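Local structure of integron cassette protein (Vibrio cholerae, 3FY6) at the interface of chains A and B. The protein is of unknown function, being encoded by a mobile integron gene cassette, and forms a two-fold symmetric pair of chains in the crystal. Residues are numbered along the deposited sequence; one frame, centred on the assembly and turned at random. Chains: chain A/B, Integron cassette protein.

Contact 1: the interface of chains A and B. Residues chain A 72-75, 112, 115-117, 126; chain B 72-75, 108, 112.
The indole of B:Trp108 is held on one face by the backbone turn that follows a helix of chain A: A:Lys116 CA and A:Pro117 CD each sit 3.8 Å from the centroid of its five-membered ring, as CH-pi contacts. Its opposite face is backed by its own chain, through B:Pro74 CD and B:Val112 CG2. At the edge, in the ring plane, lies the carbonyl of A:Val112, and B:Trp108 NE1 donates to A:Val112 O over 2.9 Å; the N-H points fairly straight (156° at H), although the donor stands above the carbonyl plane. With CG anti to the backbone N (chi1 -169°), the indole is thus sandwiched and its rotation fixed by the edge bond. A:Val112 crosses it at about a right angle, CG1 touching B:Trp108 CZ2 at 3.5 Å, while the other branch, CG2, meets B:Val112 CG2 at 3.8 Å. A:Phe126 reaches the far benzo rim tip to tip and lays CD2 over a face of the A:Tyr72 ring; its O accepts from the side-chain amine A:Lys116 NZ at 2.7 Å, on a carbonyl lone pair. This patch lies near the two-fold axis of the deposited homodimer, which may not be the biological assembly. Nearer the axis, A:Pro74 and B:Pro74 form an antiparallel beta bridge. A:Glu75 N donates to B:Pro73 O at 3.1 Å, whereas the twin link, from B:Glu75 N to A:Pro73 O, runs through water 1. The two Glu75 side chains run alongside each other, their carboxylates nearly perpendicular, but both are poorly ordered. In the fold, the Tyr-Pro-Pro-Glu segments precede helix 77-89, and the tryptophan and valines project from helices 95-114.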
ATOM      1  N   TYR A  72      -4.873   0.050   5.700  1.00 16.30           N
ATOM      2  CA  TYR A  72      -3.910  -0.546   4.774  1.00 14.41           C
ATOM      3  C   TYR A  72      -3.576   0.459   3.687  1.00 17.82           C
ATOM      4  O   TYR A  72      -4.193   0.467   2.624  1.00 28.24           O
ATOM      5  CB  TYR A  72      -4.490  -1.852   4.196  1.00 16.49           C
ATOM      6  CG  TYR A  72      -4.934  -2.755   5.320  1.00 18.30           C
ATOM      7  CD1 TYR A  72      -4.030  -3.608   5.941  1.00 17.53           C
ATOM      8  CD2 TYR A  72      -6.227  -2.680   5.831  1.00 22.40           C
ATOM      9  CE1 TYR A  72      -4.416  -4.403   7.008  1.00 20.90           C
ATOM     10  CE2 TYR A  72      -6.622  -3.471   6.894  1.00 21.65           C
ATOM     11  CZ  TYR A  72      -5.713  -4.332   7.478  1.00 24.48           C
ATOM     12  OH  TYR A  72      -6.096  -5.121   8.541  1.00 29.17           O
ATOM     13  N   PRO A  73      -2.591   1.324   3.964  1.00 18.76           N
ATOM     14  CA  PRO A  73      -2.234   2.448   3.101  1.00 20.61           C
ATOM     15  C   PRO A  73      -1.344   1.957   1.977  1.00 20.97           C
ATOM     16  O   PRO A  73      -0.721   0.909   2.116  1.00 15.60           O
ATOM     17  CB  PRO A  73      -1.402   3.350   4.024  1.00 21.95           C
ATOM     18  CG  PRO A  73      -1.039   2.492   5.226  1.00 21.94           C
ATOM     19  CD  PRO A  73      -1.593   1.117   5.022  1.00 18.08           C
ATOM     20  N   PRO A  74      -1.277   2.701   0.872  1.00 26.54           N
ATOM     21  CA  PRO A  74      -0.326   2.316  -0.176  1.00 19.74           C
ATOM     22  C   PRO A  74       1.078   2.231   0.427  1.00 18.54           C
ATOM     23  O   PRO A  74       1.397   2.966   1.364  1.00 21.70           O
ATOM     24  CB  PRO A  74      -0.424   3.470  -1.168  1.00 27.16           C
ATOM     25  CG  PRO A  74      -1.810   4.049  -0.934  1.00 24.46           C
ATOM     26  CD  PRO A  74      -2.041   3.914   0.529  1.00 24.48           C
ATOM     27  N   GLU A  75       1.904   1.327  -0.082  1.00 23.66           N
ATOM     28  CA  GLU A  75       3.221   1.096   0.506  1.00 26.81           C
ATOM     29  C   GLU A  75       4.135   2.332   0.414  1.00 29.38           C
ATOM     30  O   GLU A  75       5.004   2.528   1.257  1.00 28.51           O
ATOM     31  CB  GLU A  75       3.883  -0.132  -0.138  1.00 35.30           C
ATOM     32  CG  GLU A  75       5.415  -0.124  -0.120  1.00 54.16           C
ATOM     33  CD  GLU A  75       6.003  -0.361   1.267  1.00 62.94           C
ATOM     34  OE1 GLU A  75       5.374  -1.090   2.065  1.00 68.95           O
ATOM     35  OE2 GLU A  75       7.099   0.176   1.553  1.00 59.18           O
ATOM     36  N   VAL A 112      -8.511   5.099   0.063  1.00 14.04           N
ATOM     37  CA  VAL A 112      -8.098   3.706  -0.049  1.00 15.28           C
ATOM     38  C   VAL A 112      -8.923   2.837   0.902  1.00 20.48           C
ATOM     39  O   VAL A 112      -9.496   1.820   0.506  1.00 17.09           O
ATOM     40  CB  VAL A 112      -6.600   3.574   0.268  1.00 13.63           C
ATOM     41  CG1 VAL A 112      -6.168   2.092   0.305  1.00 10.02           C
ATOM     42  CG2 VAL A 112      -5.785   4.351  -0.778  1.00 12.14           C
ATOM     43  N   ALA A 115     -12.464   2.458  -0.125  1.00 18.03           N
ATOM     44  CA  ALA A 115     -12.624   1.624  -1.310  1.00 19.75           C
ATOM     45  C   ALA A 115     -12.198   0.166  -1.108  1.00 20.01           C
ATOM     46  O   ALA A 115     -12.244  -0.623  -2.037  1.00 16.14           O
ATOM     47  CB  ALA A 115     -11.858   2.239  -2.491  1.00 13.55           C
ATOM     48  N   LYS A 116     -11.766  -0.188   0.093  1.00 23.53           N
ATOM     49  CA  LYS A 116     -11.325  -1.554   0.361  1.00 17.26           C
ATOM     50  C   LYS A 116     -12.394  -2.580  -0.042  1.00 21.19           C
ATOM     51  O   LYS A 116     -13.571  -2.370   0.197  1.00 19.37           O
ATOM     52  CB  LYS A 116     -10.990  -1.706   1.842  1.00 22.65           C
ATOM     53  CG  LYS A 116     -10.261  -2.987   2.208  1.00 32.31           C
ATOM     54  CD  LYS A 116      -9.895  -3.009   3.692  1.00 38.65           C
ATOM     55  CE  LYS A 116     -11.123  -3.220   4.567  1.00 42.31           C
ATOM     56  NZ  LYS A 116     -10.794  -3.164   6.024  1.00 47.44           N
ATOM     57  N   PRO A 117     -11.980  -3.705  -0.658  1.00 16.25           N
ATOM     58  CA  PRO A 117     -12.945  -4.736  -1.060  1.00 18.06           C
ATOM     59  C   PRO A 117     -13.879  -5.122   0.093  1.00 20.68           C
ATOM     60  O   PRO A 117     -13.419  -5.386   1.204  1.00 21.03           O
ATOM     61  CB  PRO A 117     -12.051  -5.917  -1.425  1.00 20.49           C
ATOM     62  CG  PRO A 117     -10.787  -5.293  -1.884  1.00 25.59           C
ATOM     63  CD  PRO A 117     -10.597  -4.094  -0.977  1.00 20.59           C
ATOM     64  N   PHE A 126     -10.001  -9.229   6.296  1.00 21.84           N
ATOM     65  CA  PHE A 126      -9.399  -7.973   6.712  1.00 31.73           C
ATOM     66  C   PHE A 126     -10.347  -6.817   6.452  1.00 42.35           C
ATOM     67  O   PHE A 126     -10.078  -5.682   6.851  1.00 39.84           O
ATOM     68  CB  PHE A 126      -8.057  -7.750   6.001  1.00 31.17           C
ATOM     69  CG  PHE A 126      -8.174  -7.103   4.640  1.00 26.26           C
ATOM     70  CD1 PHE A 126      -9.016  -7.627   3.670  1.00 26.08           C
ATOM     71  CD2 PHE A 126      -7.421  -5.978   4.329  1.00 21.98           C
ATOM     72  CE1 PHE A 126      -9.109  -7.036   2.404  1.00 24.00           C
ATOM     73  CE2 PHE A 126      -7.507  -5.380   3.071  1.00 17.48           C
ATOM     74  CZ  PHE A 126      -8.352  -5.905   2.107  1.00 18.85           C
ATOM     75  OXT PHE A 126     -11.404  -7.009   5.847  1.00 49.60           O
TER
ATOM     76  N   TYR B  72       1.423   1.551  -6.884  1.00 12.61           N
ATOM     77  CA  TYR B  72       1.813   1.487  -5.474  1.00 17.05           C
ATOM     78  C   TYR B  72       0.660   1.043  -4.565  1.00 24.36           C
ATOM     79  O   TYR B  72       0.043   1.857  -3.885  1.00 32.06           O
ATOM     80  CB  TYR B  72       2.394   2.839  -5.031  1.00 20.43           C
ATOM     81  CG  TYR B  72       3.496   3.326  -5.959  1.00 28.62           C
ATOM     82  CD1 TYR B  72       4.783   2.810  -5.873  1.00 30.56           C
ATOM     83  CD2 TYR B  72       3.242   4.280  -6.936  1.00 29.04           C
ATOM     84  CE1 TYR B  72       5.788   3.239  -6.726  1.00 30.00           C
ATOM     85  CE2 TYR B  72       4.240   4.713  -7.791  1.00 31.97           C
ATOM     86  CZ  TYR B  72       5.509   4.184  -7.683  1.00 33.04           C
ATOM     87  OH  TYR B  72       6.506   4.611  -8.524  1.00 40.07           O
ATOM     88  N   PRO B  73       0.380  -0.266  -4.536  1.00 21.48           N
ATOM     89  CA  PRO B  73      -0.769  -0.763  -3.777  1.00 20.27           C
ATOM     90  C   PRO B  73      -0.423  -0.941  -2.307  1.00 17.05           C
ATOM     91  O   PRO B  73       0.751  -0.910  -1.925  1.00 14.78           O
ATOM     92  CB  PRO B  73      -1.023  -2.145  -4.384  1.00 19.60           C
ATOM     93  CG  PRO B  73       0.223  -2.490  -5.177  1.00 28.18           C
ATOM     94  CD  PRO B  73       1.220  -1.369  -5.021  1.00 28.97           C
ATOM     95  N   PRO B  74      -1.442  -1.159  -1.474  1.00 19.44           N
ATOM     96  CA  PRO B  74      -1.162  -1.402  -0.059  1.00 17.50           C
ATOM     97  C   PRO B  74      -0.243  -2.608   0.095  1.00 18.02           C
ATOM     98  O   PRO B  74      -0.288  -3.517  -0.727  1.00 20.40           O
ATOM     99  CB  PRO B  74      -2.542  -1.690   0.520  1.00 23.83           C
ATOM    100  CG  PRO B  74      -3.491  -0.983  -0.409  1.00 25.34           C
ATOM    101  CD  PRO B  74      -2.885  -1.154  -1.768  1.00 22.24           C
ATOM    102  N   GLU B  75       0.595  -2.600   1.124  1.00 18.48           N
ATOM    103  CA  GLU B  75       1.545  -3.682   1.352  1.00 24.76           C
ATOM    104  C   GLU B  75       0.853  -5.044   1.508  1.00 24.65           C
ATOM    105  O   GLU B  75       1.436  -6.078   1.194  1.00 25.15           O
ATOM    106  CB  GLU B  75       2.400  -3.374   2.583  1.00 36.26           C
ATOM    107  CG  GLU B  75       3.187  -4.556   3.115  1.00 50.28           C
ATOM    108  CD  GLU B  75       4.189  -5.094   2.109  1.00 73.08           C
ATOM    109  OE1 GLU B  75       4.733  -4.289   1.317  1.00 77.34           O
ATOM    110  OE2 GLU B  75       4.433  -6.322   2.112  1.00 81.78           O
ATOM    111  N   TRP B 108      -9.597  -2.526  -6.481  1.00 12.22           N
ATOM    112  CA  TRP B 108      -9.081  -1.728  -5.382  1.00 15.83           C
ATOM    113  C   TRP B 108      -7.761  -1.062  -5.770  1.00 19.11           C
ATOM    114  O   TRP B 108      -7.598   0.135  -5.605  1.00 15.85           O
ATOM    115  CB  TRP B 108      -8.860  -2.595  -4.154  1.00 12.62           C
ATOM    116  CG  TRP B 108      -8.569  -1.805  -2.910  1.00 14.83           C
ATOM    117  CD1 TRP B 108      -9.055  -0.568  -2.579  1.00 19.61           C
ATOM    118  CD2 TRP B 108      -7.748  -2.218  -1.820  1.00 15.22           C
ATOM    119  NE1 TRP B 108      -8.576  -0.185  -1.351  1.00 14.96           N
ATOM    120  CE2 TRP B 108      -7.776  -1.186  -0.861  1.00 17.03           C
ATOM    121  CE3 TRP B 108      -6.993  -3.367  -1.558  1.00 15.61           C
ATOM    122  CZ2 TRP B 108      -7.070  -1.267   0.333  1.00 19.21           C
ATOM    123  CZ3 TRP B 108      -6.299  -3.446  -0.374  1.00 17.66           C
ATOM    124  CH2 TRP B 108      -6.341  -2.408   0.557  1.00 21.26           C
ATOM    125  N   VAL B 112      -7.000   2.922  -5.937  1.00 13.95           N
ATOM    126  CA  VAL B 112      -5.893   3.536  -5.224  1.00 16.16           C
ATOM    127  C   VAL B 112      -5.088   4.405  -6.193  1.00 15.84           C
ATOM    128  O   VAL B 112      -4.773   5.557  -5.906  1.00 18.36           O
ATOM    129  CB  VAL B 112      -4.990   2.455  -4.614  1.00 17.98           C
ATOM    130  CG1 VAL B 112      -3.691   3.053  -4.103  1.00 18.90           C
ATOM    131  CG2 VAL B 112      -5.741   1.716  -3.495  1.00 16.67           C
TER
HETATM  132  O   HOH W   1       0.976  -0.612   3.193  1.00 22.89           O

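Contact 2: the interface of chains A and B. Residues chain A 80, 83-84, 101, 104-105; chain B 117, 119, 121-122, 125-126.
This is a homodimer contact of the deposited assembly: the C-terminal segment of chain B, with its short helix 120-125, packs against two helices of chain A, and the two-fold repeats this with the chains exchanged, so that each tail would help clasp the pair. The structure alone does not show that this pair is the biological form. B:Trp122 is inserted between the two helices. B:Trp122 NE1 donates to the backbone A:Glu101 O at 2.9 Å (155° at H), with the acceptor in the indole plane but the donor above the carbonyl plane. A:Val105 CG2 comes to 3.4 Å from B:Trp122 CZ2, crossing at about a right angle, while A:Leu80 O lies at the benzo edge. B:Phe121 CD2 sits over the centre of one indole face, an intrachain brace that backs the indole and should limit its rotation. Beside it, the A:Glu101 chain, bent at chi2, brings OE1 to the hydroxyl B:Ser119 OG at 2.7 Å, using the syn lone pair. B:Ser119 OG also accepts from B:Trp122 N at 3.2 Å, so it caps the first turn of the short helix and the carboxylate may be drawn toward that helix start. A:His83, CG anti to the backbone N (chi1 178°), stacks on B:Tyr125 with centroids 3.7 Å apart and planes 16° from parallel. The imidazole's NE2 edge joins water 2 at 2.9 Å, and the water bridges to B:Phe121 O, fixing the ring's turn; A:His83 CD2 meets B:Phe121 CZ tip to tip at 3.3 Å. A:Leu80 splits its branches, CD1 touching B:Phe126 CZ and CD2 lying over the centre of that ring and against B:Tyr125. In the fold, the receiving groove runs between helices 77-89 and 95-114, and the guest is the partner's C-terminal stretch from Pro117, through helix 120-125, to Phe126.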
ATOM      1  N   LEU A  80       6.220   9.249   0.790  1.00 13.45           N
ATOM      2  CA  LEU A  80       5.574  10.555   0.579  1.00 15.05           C
ATOM      3  C   LEU A  80       5.778  11.487   1.771  1.00 18.81           C
ATOM      4  O   LEU A  80       6.116  12.657   1.594  1.00 18.11           O
ATOM      5  CB  LEU A  80       4.080  10.409   0.306  1.00 15.77           C
ATOM      6  CG  LEU A  80       3.663   9.596  -0.919  1.00 17.89           C
ATOM      7  CD1 LEU A  80       2.228   9.936  -1.280  1.00 16.53           C
ATOM      8  CD2 LEU A  80       4.593   9.845  -2.099  1.00 11.64           C
ATOM      9  N   HIS A  83       9.168  12.823   1.649  1.00 12.71           N
ATOM     10  CA  HIS A  83       9.370  13.809   0.599  1.00 20.50           C
ATOM     11  C   HIS A  83       8.899  15.179   1.056  1.00 19.09           C
ATOM     12  O   HIS A  83       9.626  16.152   0.940  1.00 16.43           O
ATOM     13  CB  HIS A  83       8.661  13.411  -0.696  1.00 15.80           C
ATOM     14  CG  HIS A  83       8.811  14.419  -1.798  1.00 13.92           C
ATOM     15  ND1 HIS A  83      10.033  14.785  -2.311  1.00 15.81           N
ATOM     16  CD2 HIS A  83       7.886  15.144  -2.476  1.00 14.99           C
ATOM     17  CE1 HIS A  83       9.860  15.685  -3.267  1.00 16.69           C
ATOM     18  NE2 HIS A  83       8.566  15.921  -3.387  1.00 13.66           N
ATOM     19  N   ALA A  84       7.681  15.252   1.575  1.00 15.80           N
ATOM     20  CA  ALA A  84       7.159  16.523   2.049  1.00 18.50           C
ATOM     21  C   ALA A  84       8.095  17.138   3.091  1.00 19.06           C
ATOM     22  O   ALA A  84       8.370  18.348   3.070  1.00 13.76           O
ATOM     23  CB  ALA A  84       5.765  16.342   2.617  1.00 16.70           C
ATOM     24  N   GLU A 101      -0.078  19.624   1.708  1.00 14.40           N
ATOM     25  CA  GLU A 101       0.458  18.489   0.968  1.00 13.02           C
ATOM     26  C   GLU A 101       0.311  17.171   1.778  1.00 16.76           C
ATOM     27  O   GLU A 101      -0.054  16.131   1.227  1.00 12.58           O
ATOM     28  CB  GLU A 101       1.905  18.747   0.538  1.00 13.00           C
ATOM     29  CG  GLU A 101       2.068  19.961  -0.424  1.00 12.46           C
ATOM     30  CD  GLU A 101       1.204  19.864  -1.688  1.00 18.58           C
ATOM     31  OE1 GLU A 101       0.821  18.751  -2.077  1.00 19.80           O
ATOM     32  OE2 GLU A 101       0.904  20.907  -2.300  1.00 30.35           O
ATOM     33  N   LEU A 104      -3.234  15.994   1.845  1.00 16.74           N
ATOM     34  CA  LEU A 104      -3.653  15.301   0.635  1.00 16.06           C
ATOM     35  C   LEU A 104      -3.232  13.823   0.710  1.00 16.01           C
ATOM     36  O   LEU A 104      -3.893  12.944   0.140  1.00 16.31           O
ATOM     37  CB  LEU A 104      -3.110  15.974  -0.639  1.00 13.64           C
ATOM     38  CG  LEU A 104      -3.526  17.415  -0.964  1.00 15.43           C
ATOM     39  CD1 LEU A 104      -2.944  17.842  -2.319  1.00 16.17           C
ATOM     40  CD2 LEU A 104      -5.045  17.566  -0.981  1.00 20.01           C
ATOM     41  N   VAL A 105      -2.137  13.540   1.408  1.00 11.04           N
ATOM     42  CA  VAL A 105      -1.745  12.146   1.572  1.00 15.23           C
ATOM     43  C   VAL A 105      -2.729  11.428   2.504  1.00 21.13           C
ATOM     44  O   VAL A 105      -3.142  10.297   2.239  1.00 16.69           O
ATOM     45  CB  VAL A 105      -0.324  11.998   2.109  1.00 15.44           C
ATOM     46  CG1 VAL A 105      -0.006  10.524   2.307  1.00 15.15           C
ATOM     47  CG2 VAL A 105       0.670  12.626   1.140  1.00 14.03           C
TER
ATOM     48  N   PRO B 117      -2.824  11.519  -4.800  1.00 16.94           N
ATOM     49  CA  PRO B 117      -2.859  12.978  -4.627  1.00 21.13           C
ATOM     50  C   PRO B 117      -2.564  13.693  -5.950  1.00 20.31           C
ATOM     51  O   PRO B 117      -1.696  13.252  -6.707  1.00 15.86           O
ATOM     52  CB  PRO B 117      -1.754  13.233  -3.601  1.00 22.63           C
ATOM     53  CG  PRO B 117      -1.699  11.959  -2.800  1.00 17.89           C
ATOM     54  CD  PRO B 117      -2.013  10.848  -3.767  1.00 10.71           C
ATOM     55  N   SER B 119      -2.129  17.324  -6.479  1.00 15.02           N
ATOM     56  CA  SER B 119      -1.572  18.674  -6.453  1.00 17.03           C
ATOM     57  C   SER B 119      -0.327  18.753  -7.340  1.00 17.71           C
ATOM     58  O   SER B 119       0.243  17.721  -7.688  1.00 18.50           O
ATOM     59  CB  SER B 119      -1.196  19.062  -5.019  1.00 15.30           C
ATOM     60  OG  SER B 119      -0.122  18.257  -4.563  1.00 16.34           O
ATOM     61  N   PHE B 121       2.545  19.589  -6.451  1.00 14.94           N
ATOM     62  CA  PHE B 121       3.631  19.008  -5.658  1.00 14.78           C
ATOM     63  C   PHE B 121       3.693  17.492  -5.802  1.00 13.88           C
ATOM     64  O   PHE B 121       4.763  16.921  -6.044  1.00 17.22           O
ATOM     65  CB  PHE B 121       3.473  19.389  -4.184  1.00 13.54           C
ATOM     66  CG  PHE B 121       4.618  18.946  -3.311  1.00 18.24           C
ATOM     67  CD1 PHE B 121       5.812  19.654  -3.299  1.00 22.92           C
ATOM     68  CD2 PHE B 121       4.497  17.833  -2.494  1.00 17.75           C
ATOM     69  CE1 PHE B 121       6.865  19.266  -2.485  1.00 20.38           C
ATOM     70  CE2 PHE B 121       5.545  17.435  -1.681  1.00 18.91           C
ATOM     71  CZ  PHE B 121       6.734  18.159  -1.675  1.00 16.10           C
ATOM     72  N   TRP B 122       2.544  16.833  -5.669  1.00 11.30           N
ATOM     73  CA  TRP B 122       2.535  15.377  -5.714  1.00 13.01           C
ATOM     74  C   TRP B 122       2.659  14.831  -7.135  1.00 16.84           C
ATOM     75  O   TRP B 122       3.261  13.779  -7.352  1.00 15.84           O
ATOM     76  CB  TRP B 122       1.308  14.808  -4.999  1.00 11.03           C
ATOM     77  CG  TRP B 122       1.402  15.002  -3.518  1.00 14.36           C
ATOM     78  CD1 TRP B 122       0.505  15.647  -2.708  1.00 15.94           C
ATOM     79  CD2 TRP B 122       2.474  14.582  -2.675  1.00 10.93           C
ATOM     80  NE1 TRP B 122       0.948  15.629  -1.407  1.00 16.96           N
ATOM     81  CE2 TRP B 122       2.156  14.983  -1.362  1.00 16.03           C
ATOM     82  CE3 TRP B 122       3.678  13.899  -2.904  1.00 14.22           C
ATOM     83  CZ2 TRP B 122       2.999  14.731  -0.284  1.00 14.54           C
ATOM     84  CZ3 TRP B 122       4.506  13.651  -1.843  1.00 14.01           C
ATOM     85  CH2 TRP B 122       4.166  14.061  -0.545  1.00 12.93           C
ATOM     86  N   TYR B 125       6.185  14.561  -8.135  1.00 20.05           N
ATOM     87  CA  TYR B 125       6.971  13.575  -7.394  1.00 17.16           C
ATOM     88  C   TYR B 125       6.726  12.130  -7.810  1.00 21.52           C
ATOM     89  O   TYR B 125       7.668  11.354  -7.963  1.00 25.21           O
ATOM     90  CB  TYR B 125       6.728  13.718  -5.888  1.00 20.68           C
ATOM     91  CG  TYR B 125       7.583  12.795  -5.065  1.00 15.25           C
ATOM     92  CD1 TYR B 125       8.952  12.992  -4.982  1.00 22.60           C
ATOM     93  CD2 TYR B 125       7.027  11.717  -4.381  1.00 16.75           C
ATOM     94  CE1 TYR B 125       9.749  12.160  -4.239  1.00 24.68           C
ATOM     95  CE2 TYR B 125       7.823  10.874  -3.620  1.00 20.47           C
ATOM     96  CZ  TYR B 125       9.184  11.106  -3.560  1.00 22.98           C
ATOM     97  OH  TYR B 125       9.998  10.289  -2.826  1.00 25.34           O
ATOM     98  N   PHE B 126       5.464  11.754  -7.970  1.00 20.23           N
ATOM     99  CA  PHE B 126       5.148  10.387  -8.359  1.00 20.48           C
ATOM    100  C   PHE B 126       3.826  10.326  -9.110  1.00 26.45           C
ATOM    101  O   PHE B 126       3.162  11.346  -9.285  1.00 29.55           O
ATOM    102  CB  PHE B 126       5.145   9.450  -7.138  1.00 17.31           C
ATOM    103  CG  PHE B 126       3.837   9.421  -6.374  1.00 17.45           C
ATOM    104  CD1 PHE B 126       3.195   8.216  -6.125  1.00 14.40           C
ATOM    105  CD2 PHE B 126       3.268  10.593  -5.888  1.00 18.19           C
ATOM    106  CE1 PHE B 126       1.997   8.172  -5.408  1.00 21.34           C
ATOM    107  CE2 PHE B 126       2.076  10.565  -5.172  1.00 20.62           C
ATOM    108  CZ  PHE B 126       1.439   9.356  -4.925  1.00 22.34           C
ATOM    109  OXT PHE B 126       3.404   9.260  -9.566  1.00 29.92           O
TER
HETATM  110  O   HOH W   2       7.424  17.431  -5.566  1.00 18.08           O

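Contact 1 and contact 2 have C-alpha centres about 17 Å apart and belong to one two-fold interface, in which each has a twin. They share helix 95-114, whose later residues serve contact 1 and earlier ones contact 2, and they share Pro117 and Phe126, taken from chain A in contact 1 and from chain B in contact 2. The stretch after that helix therefore grips the partner tryptophan near the axis before its short helix docks farther out. The two contacts are therefore parts of one continuous surface, which would hold the chains together if the pair is the biological form.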